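Local atomic coordinates of glycosyl hydrolase, family 38 (PDB entry 5KBP), a protein that probably hydrolyses alpha-mannosidic linkages in carbohydrates, as a bacterial member of glycoside hydrolase family 38. Residues Q316-A328 against G379-T391. Sequence-based numbering, arbitrary orientation.
Sequences QLENIAEPLAAMA and GHFLADEATRQLT. With SO4 (sulfate ion), chain G.
L324 and A383 interlock as reciprocal knobs: L324 enters a hole formed by A383, A386, T387 and L390, and A383 enters one formed by Q316, I320, A321 and L324. Small residues allow this close fit, the CA atoms of A321 and A383 lying 4.2 Å apart and the segment axes approaching to 8.1 Å. The methyl of A386 rests on the opposing backbone, 3.4 Å from L324 O. The two methyls of L324 part: CD1 runs alongside the T387 side chain, CD2 faces L390. L390 in turn spreads over the next turn, its CD1 3.9 Å from M327 CB and its CD2 close to A328 CA. F340 of helix 337-348 packs on A321 and L382, and F409 of strand 404-410 on L324 and L390. At the other end G379 presents bare backbone, its CA 3.8 Å from L317 CD2. Q316 closes this end: CG anti to the backbone N (chi1 179°) and a bend at chi2 carry its amide over the H380 ring, stacked with planes 17° apart, OE1 above the ring's rim. Its NE2 also gives a weak hydrogen bond to G379 O (3.0 Å), while H380 ND1 is hydrogen-bonded to the backbone O of N376. Beyond A328 the polar edge reaches a sulfate, probably from the crystallisation liquor: Q389 OE1 lies against A328 CB, Q389 NE2 donates to sulfate O4, and R388 NH1 meets sulfate O2 at 3.0 Å. Axes running the same way but inclined by 31°, mutual knobs-into-holes packing and the added F340 are consistent with a helical bundle in the region corresponding to the alpha-mannosidase middle domain.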
ATOM      1  N   GLN A 316      12.418   7.787 -13.259  1.00 35.59           N
ATOM      2  CA  GLN A 316      11.717   6.841 -14.120  1.00 36.24           C
ATOM      3  C   GLN A 316      10.650   7.530 -14.963  1.00 38.93           C
ATOM      4  O   GLN A 316      10.411   7.131 -16.109  1.00 43.85           O
ATOM      5  CB  GLN A 316      11.092   5.731 -13.273  1.00 40.13           C
ATOM      6  CG  GLN A 316      10.309   4.697 -14.062  1.00 44.75           C
ATOM      7  CD  GLN A 316      11.196   3.849 -14.947  1.00 46.10           C
ATOM      8  OE1 GLN A 316      12.297   3.466 -14.555  1.00 47.26           O
ATOM      9  NE2 GLN A 316      10.724   3.558 -16.154  1.00 47.10           N
ATOM     10  N   LEU A 317      10.008   8.563 -14.423  1.00 43.84           N
ATOM     11  CA  LEU A 317       8.962   9.276 -15.145  1.00 46.32           C
ATOM     12  C   LEU A 317       9.517  10.428 -15.978  1.00 47.34           C
ATOM     13  O   LEU A 317       9.225  10.531 -17.173  1.00 43.75           O
ATOM     14  CB  LEU A 317       7.907   9.797 -14.162  1.00 43.55           C
ATOM     15  CG  LEU A 317       7.051   8.755 -13.439  1.00 36.82           C
ATOM     16  CD1 LEU A 317       6.124   9.418 -12.429  1.00 45.07           C
ATOM     17  CD2 LEU A 317       6.255   7.938 -14.442  1.00 34.36           C
ATOM     18  N   GLU A 318      10.324  11.296 -15.363  1.00 46.02           N
ATOM     19  CA  GLU A 318      10.775  12.504 -16.050  1.00 44.75           C
ATOM     20  C   GLU A 318      11.804  12.189 -17.128  1.00 44.82           C
ATOM     21  O   GLU A 318      11.773  12.781 -18.214  1.00 48.60           O
ATOM     22  CB  GLU A 318      11.362  13.493 -15.041  1.00 39.33           C
ATOM     23  CG  GLU A 318      10.464  13.799 -13.859  1.00 48.62           C
ATOM     24  CD  GLU A 318      11.227  14.411 -12.700  1.00 50.52           C
ATOM     25  OE1 GLU A 318      12.428  14.705 -12.872  1.00 50.79           O
ATOM     26  OE2 GLU A 318      10.629  14.589 -11.619  1.00 51.30           O
ATOM     27  N   ASN A 319      12.722  11.265 -16.851  1.00 44.08           N
ATOM     28  CA  ASN A 319      13.904  11.077 -17.680  1.00 50.66           C
ATOM     29  C   ASN A 319      13.935   9.740 -18.409  1.00 48.20           C
ATOM     30  O   ASN A 319      14.888   9.482 -19.151  1.00 43.70           O
ATOM     31  CB  ASN A 319      15.162  11.227 -16.819  1.00 50.81           C
ATOM     32  CG  ASN A 319      15.145  12.496 -15.987  1.00 54.89           C
ATOM     33  OD1 ASN A 319      15.010  12.450 -14.766  1.00 59.98           O
ATOM     34  ND2 ASN A 319      15.278  13.639 -16.649  1.00 52.13           N
ATOM     35  N   ILE A 320      12.928   8.887 -18.226  1.00 48.18           N
ATOM     36  CA  ILE A 320      12.885   7.604 -18.921  1.00 41.69           C
ATOM     37  C   ILE A 320      11.578   7.480 -19.693  1.00 47.03           C
ATOM     38  O   ILE A 320      11.568   7.506 -20.929  1.00 46.77           O
ATOM     39  CB  ILE A 320      13.049   6.425 -17.945  1.00 40.60           C
ATOM     40  CG1 ILE A 320      14.289   6.609 -17.068  1.00 44.68           C
ATOM     41  CG2 ILE A 320      13.140   5.117 -18.714  1.00 40.27           C
ATOM     42  CD1 ILE A 320      15.587   6.598 -17.835  1.00 51.08           C
ATOM     43  N   ALA A 321      10.466   7.351 -18.963  1.00 43.26           N
ATOM     44  CA  ALA A 321       9.186   7.028 -19.590  1.00 39.78           C
ATOM     45  C   ALA A 321       8.721   8.138 -20.525  1.00 38.42           C
ATOM     46  O   ALA A 321       8.378   7.883 -21.685  1.00 49.04           O
ATOM     47  CB  ALA A 321       8.135   6.752 -18.515  1.00 38.01           C
ATOM     48  N   GLU A 322       8.696   9.377 -20.036  1.00 38.21           N
ATOM     49  CA  GLU A 322       8.203  10.482 -20.857  1.00 40.98           C
ATOM     50  C   GLU A 322       9.058  10.737 -22.093  1.00 41.08           C
ATOM     51  O   GLU A 322       8.483  10.891 -23.186  1.00 46.38           O
ATOM     52  CB  GLU A 322       8.065  11.744 -19.997  1.00 37.60           C
ATOM     53  CG  GLU A 322       6.890  11.714 -19.035  1.00 41.91           C
ATOM     54  CD  GLU A 322       6.706  13.024 -18.296  1.00 56.64           C
ATOM     55  OE1 GLU A 322       7.593  13.896 -18.401  1.00 60.62           O
ATOM     56  OE2 GLU A 322       5.671  13.183 -17.614  1.00 54.67           O
ATOM     57  N   PRO A 323      10.396  10.808 -22.016  1.00 40.56           N
ATOM     58  CA  PRO A 323      11.167  11.004 -23.259  1.00 40.64           C
ATOM     59  C   PRO A 323      10.998   9.871 -24.256  1.00 46.39           C
ATOM     60  O   PRO A 323      10.911  10.121 -25.466  1.00 51.94           O
ATOM     61  CB  PRO A 323      12.615  11.113 -22.758  1.00 40.97           C
ATOM     62  CG  PRO A 323      12.493  11.547 -21.339  1.00 45.64           C
ATOM     63  CD  PRO A 323      11.268  10.858 -20.828  1.00 38.65           C
ATOM     64  N   LEU A 324      10.950   8.624 -23.781  1.00 43.99           N
ATOM     65  CA  LEU A 324      10.740   7.499 -24.688  1.00 41.70           C
ATOM     66  C   LEU A 324       9.346   7.540 -25.303  1.00 45.01           C
ATOM     67  O   LEU A 324       9.183   7.280 -26.501  1.00 45.32           O
ATOM     68  CB  LEU A 324      10.964   6.180 -23.950  1.00 43.42           C
ATOM     69  CG  LEU A 324      12.415   5.813 -23.632  1.00 46.51           C
ATOM     70  CD1 LEU A 324      12.471   4.587 -22.731  1.00 38.46           C
ATOM     71  CD2 LEU A 324      13.201   5.578 -24.911  1.00 44.02           C
ATOM     72  N   ALA A 325       8.330   7.868 -24.501  1.00 43.89           N
ATOM     73  CA  ALA A 325       6.977   7.971 -25.033  1.00 45.72           C
ATOM     74  C   ALA A 325       6.834   9.154 -25.980  1.00 44.91           C
ATOM     75  O   ALA A 325       6.053   9.088 -26.937  1.00 39.69           O
ATOM     76  CB  ALA A 325       5.965   8.076 -23.893  1.00 42.77           C
ATOM     77  N   ALA A 326       7.571  10.241 -25.732  1.00 46.58           N
ATOM     78  CA  ALA A 326       7.530  11.379 -26.642  1.00 39.96           C
ATOM     79  C   ALA A 326       8.116  11.017 -28.001  1.00 46.56           C
ATOM     80  O   ALA A 326       7.624  11.473 -29.040  1.00 54.25           O
ATOM     81  CB  ALA A 326       8.272  12.568 -26.034  1.00 38.84           C
ATOM     82  N   MET A 327       9.167  10.193 -28.014  1.00 47.51           N
ATOM     83  CA  MET A 327       9.724   9.730 -29.281  1.00 48.87           C
ATOM     84  C   MET A 327       8.826   8.684 -29.929  1.00 47.81           C
ATOM     85  O   MET A 327       8.668   8.668 -31.155  1.00 53.27           O
ATOM     86  CB  MET A 327      11.129   9.162 -29.067  1.00 49.83           C
ATOM     87  CG  MET A 327      12.141  10.158 -28.531  1.00 51.70           C
ATOM     88  SD  MET A 327      13.769   9.412 -28.317  1.00 67.16           S
ATOM     89  CE  MET A 327      14.666  10.762 -27.557  1.00 71.65           C
ATOM     90  N   ALA A 328       8.224   7.806 -29.122  1.00 42.81           N
ATOM     91  CA  ALA A 328       7.361   6.760 -29.660  1.00 51.61           C
ATOM     92  C   ALA A 328       6.105   7.322 -30.314  1.00 58.95           C
ATOM     93  O   ALA A 328       5.451   6.612 -31.085  1.00 64.70           O
ATOM     94  CB  ALA A 328       6.976   5.776 -28.556  1.00 50.32           C
ATOM     95  N   GLY A 379       5.501   3.642 -14.511  1.00 39.42           N
ATOM     96  CA  GLY A 379       6.591   4.211 -15.283  1.00 41.59           C
ATOM     97  C   GLY A 379       7.391   3.168 -16.037  1.00 46.46           C
ATOM     98  O   GLY A 379       7.868   3.428 -17.145  1.00 53.71           O
ATOM     99  N   HIS A 380       7.546   1.977 -15.454  1.00 42.74           N
ATOM    100  CA  HIS A 380       8.226   0.894 -16.156  1.00 41.27           C
ATOM    101  C   HIS A 380       7.392   0.383 -17.325  1.00 44.82           C
ATOM    102  O   HIS A 380       7.925   0.145 -18.416  1.00 42.14           O
ATOM    103  CB  HIS A 380       8.546  -0.246 -15.188  1.00 42.63           C
ATOM    104  CG  HIS A 380       9.822  -0.058 -14.429  1.00 52.26           C
ATOM    105  ND1 HIS A 380       9.920   0.763 -13.326  1.00 59.08           N
ATOM    106  CD2 HIS A 380      11.054  -0.588 -14.614  1.00 58.00           C
ATOM    107  CE1 HIS A 380      11.158   0.731 -12.864  1.00 59.21           C
ATOM    108  NE2 HIS A 380      11.865  -0.081 -13.628  1.00 61.23           N
ATOM    109  N   PHE A 381       6.086   0.206 -17.116  1.00 41.34           N
ATOM    110  CA  PHE A 381       5.215  -0.252 -18.195  1.00 41.83           C
ATOM    111  C   PHE A 381       5.232   0.725 -19.364  1.00 50.25           C
ATOM    112  O   PHE A 381       5.396   0.324 -20.522  1.00 57.93           O
ATOM    113  CB  PHE A 381       3.789  -0.441 -17.673  1.00 44.61           C
ATOM    114  CG  PHE A 381       2.779  -0.745 -18.748  1.00 45.33           C
ATOM    115  CD1 PHE A 381       2.092   0.278 -19.390  1.00 45.59           C
ATOM    116  CD2 PHE A 381       2.510  -2.054 -19.113  1.00 37.00           C
ATOM    117  CE1 PHE A 381       1.166  -0.002 -20.378  1.00 44.69           C
ATOM    118  CE2 PHE A 381       1.583  -2.339 -20.099  1.00 50.66           C
ATOM    119  CZ  PHE A 381       0.911  -1.310 -20.731  1.00 38.01           C
ATOM    120  N   LEU A 382       5.058   2.016 -19.077  1.00 46.41           N
ATOM    121  CA  LEU A 382       5.016   3.013 -20.140  1.00 50.69           C
ATOM    122  C   LEU A 382       6.353   3.126 -20.861  1.00 52.44           C
ATOM    123  O   LEU A 382       6.383   3.369 -22.074  1.00 45.26           O
ATOM    124  CB  LEU A 382       4.598   4.368 -19.567  1.00 41.57           C
ATOM    125  CG  LEU A 382       3.175   4.420 -19.007  1.00 41.07           C
ATOM    126  CD1 LEU A 382       2.879   5.779 -18.388  1.00 34.51           C
ATOM    127  CD2 LEU A 382       2.165   4.086 -20.096  1.00 36.82           C
ATOM    128  N   ALA A 383       7.464   2.948 -20.142  1.00 51.45           N
ATOM    129  CA  ALA A 383       8.768   2.975 -20.794  1.00 36.48           C
ATOM    130  C   ALA A 383       8.966   1.751 -21.679  1.00 43.04           C
ATOM    131  O   ALA A 383       9.552   1.851 -22.763  1.00 46.93           O
ATOM    132  CB  ALA A 383       9.880   3.071 -19.750  1.00 35.89           C
ATOM    133  N   ASP A 384       8.477   0.589 -21.240  1.00 43.18           N
ATOM    134  CA  ASP A 384       8.628  -0.624 -22.037  1.00 44.50           C
ATOM    135  C   ASP A 384       7.711  -0.617 -23.253  1.00 48.04           C
ATOM    136  O   ASP A 384       8.046  -1.218 -24.280  1.00 57.03           O
ATOM    137  CB  ASP A 384       8.361  -1.859 -21.178  1.00 51.19           C
ATOM    138  CG  ASP A 384       9.351  -2.000 -20.041  1.00 74.65           C
ATOM    139  OD1 ASP A 384      10.478  -1.475 -20.166  1.00 79.83           O
ATOM    140  OD2 ASP A 384       9.005  -2.634 -19.022  1.00 83.00           O
ATOM    141  N   GLU A 385       6.556   0.045 -23.159  1.00 43.09           N
ATOM    142  CA  GLU A 385       5.683   0.174 -24.321  1.00 42.37           C
ATOM    143  C   GLU A 385       6.321   1.055 -25.387  1.00 47.87           C
ATOM    144  O   GLU A 385       6.363   0.689 -26.566  1.00 49.60           O
ATOM    145  CB  GLU A 385       4.325   0.739 -23.902  1.00 48.32           C
ATOM    146  CG  GLU A 385       3.485  -0.206 -23.064  1.00 64.34           C
ATOM    147  CD  GLU A 385       3.227  -1.524 -23.759  1.00 72.07           C
ATOM    148  OE1 GLU A 385       3.917  -2.513 -23.436  1.00 76.40           O
ATOM    149  OE2 GLU A 385       2.343  -1.566 -24.640  1.00 79.60           O
ATOM    150  N   ALA A 386       6.825   2.224 -24.984  1.00 45.55           N
ATOM    151  CA  ALA A 386       7.506   3.107 -25.926  1.00 49.92           C
ATOM    152  C   ALA A 386       8.772   2.461 -26.471  1.00 48.26           C
ATOM    153  O   ALA A 386       9.109   2.630 -27.649  1.00 50.53           O
ATOM    154  CB  ALA A 386       7.834   4.437 -25.249  1.00 45.64           C
ATOM    155  N   THR A 387       9.491   1.723 -25.623  1.00 49.28           N
ATOM    156  CA  THR A 387      10.718   1.065 -26.057  1.00 48.32           C
ATOM    157  C   THR A 387      10.431   0.016 -27.127  1.00 53.96           C
ATOM    158  O   THR A 387      11.132  -0.061 -28.142  1.00 58.76           O
ATOM    159  CB  THR A 387      11.422   0.444 -24.849  1.00 43.02           C
ATOM    160  OG1 THR A 387      12.205   1.442 -24.185  1.00 45.46           O
ATOM    161  CG2 THR A 387      12.314  -0.695 -25.269  1.00 40.93           C
ATOM    162  N   ARG A 388       9.393  -0.800 -26.919  1.00 52.51           N
ATOM    163  CA  ARG A 388       9.046  -1.810 -27.914  1.00 52.41           C
ATOM    164  C   ARG A 388       8.572  -1.165 -29.210  1.00 57.85           C
ATOM    165  O   ARG A 388       8.889  -1.645 -30.305  1.00 63.78           O
ATOM    166  CB  ARG A 388       7.974  -2.750 -27.362  1.00 54.61           C
ATOM    167  CG  ARG A 388       7.614  -3.884 -28.311  1.00 60.01           C
ATOM    168  CD  ARG A 388       6.317  -4.575 -27.921  1.00 59.79           C
ATOM    169  NE  ARG A 388       5.155  -3.709 -28.100  1.00 58.28           N
ATOM    170  CZ  ARG A 388       4.515  -3.105 -27.105  1.00 69.28           C
ATOM    171  NH1 ARG A 388       3.468  -2.334 -27.357  1.00 73.00           N
ATOM    172  NH2 ARG A 388       4.921  -3.278 -25.854  1.00 66.74           N
ATOM    173  N   GLN A 389       7.817  -0.069 -29.105  1.00 52.38           N
ATOM    174  CA  GLN A 389       7.291   0.592 -30.296  1.00 57.06           C
ATOM    175  C   GLN A 389       8.404   1.235 -31.116  1.00 53.26           C
ATOM    176  O   GLN A 389       8.364   1.213 -32.351  1.00 54.85           O
ATOM    177  CB  GLN A 389       6.242   1.629 -29.892  1.00 53.95           C
ATOM    178  CG  GLN A 389       4.939   1.023 -29.382  1.00 59.30           C
ATOM    179  CD  GLN A 389       4.175   1.953 -28.461  1.00 58.12           C
ATOM    180  OE1 GLN A 389       4.621   3.064 -28.170  1.00 58.83           O
ATOM    181  NE2 GLN A 389       3.020   1.501 -27.989  1.00 52.57           N
ATOM    182  N   LEU A 390       9.406   1.812 -30.448  1.00 52.18           N
ATOM    183  CA  LEU A 390      10.526   2.407 -31.171  1.00 58.52           C
ATOM    184  C   LEU A 390      11.376   1.335 -31.845  1.00 64.86           C
ATOM    185  O   LEU A 390      11.686   1.435 -33.038  1.00 72.80           O
ATOM    186  CB  LEU A 390      11.375   3.252 -30.220  1.00 58.17           C
ATOM    187  CG  LEU A 390      10.775   4.590 -29.783  1.00 59.47           C
ATOM    188  CD1 LEU A 390      11.663   5.271 -28.755  1.00 62.32           C
ATOM    189  CD2 LEU A 390      10.566   5.490 -30.988  1.00 59.53           C
ATOM    190  N   THR A 391      11.755   0.296 -31.096  1.00 56.15           N
ATOM    191  CA  THR A 391      12.612  -0.747 -31.651  1.00 52.74           C
ATOM    192  C   THR A 391      11.916  -1.525 -32.761  1.00 54.54           C
ATOM    193  O   THR A 391      12.580  -1.995 -33.692  1.00 51.84           O
ATOM    194  CB  THR A 391      13.069  -1.698 -30.545  1.00 54.97           C
ATOM    195  OG1 THR A 391      11.926  -2.201 -29.843  1.00 56.70           O
ATOM    196  CG2 THR A 391      13.986  -0.973 -29.568  1.00 54.95           C
TER
HETATM  197  S   SO4 G 905       1.741  -1.566 -30.490  0.80 95.38           S
HETATM  198  O1  SO4 G 905       0.908  -2.735 -30.757  0.80 89.45           O
HETATM  199  O2  SO4 G 905       3.132  -1.984 -30.344  0.80 91.96           O
HETATM  200  O3  SO4 G 905       1.629  -0.626 -31.601  0.80 94.12           O
HETATM  201  O4  SO4 G 905       1.295  -0.920 -29.259  0.80101.07           O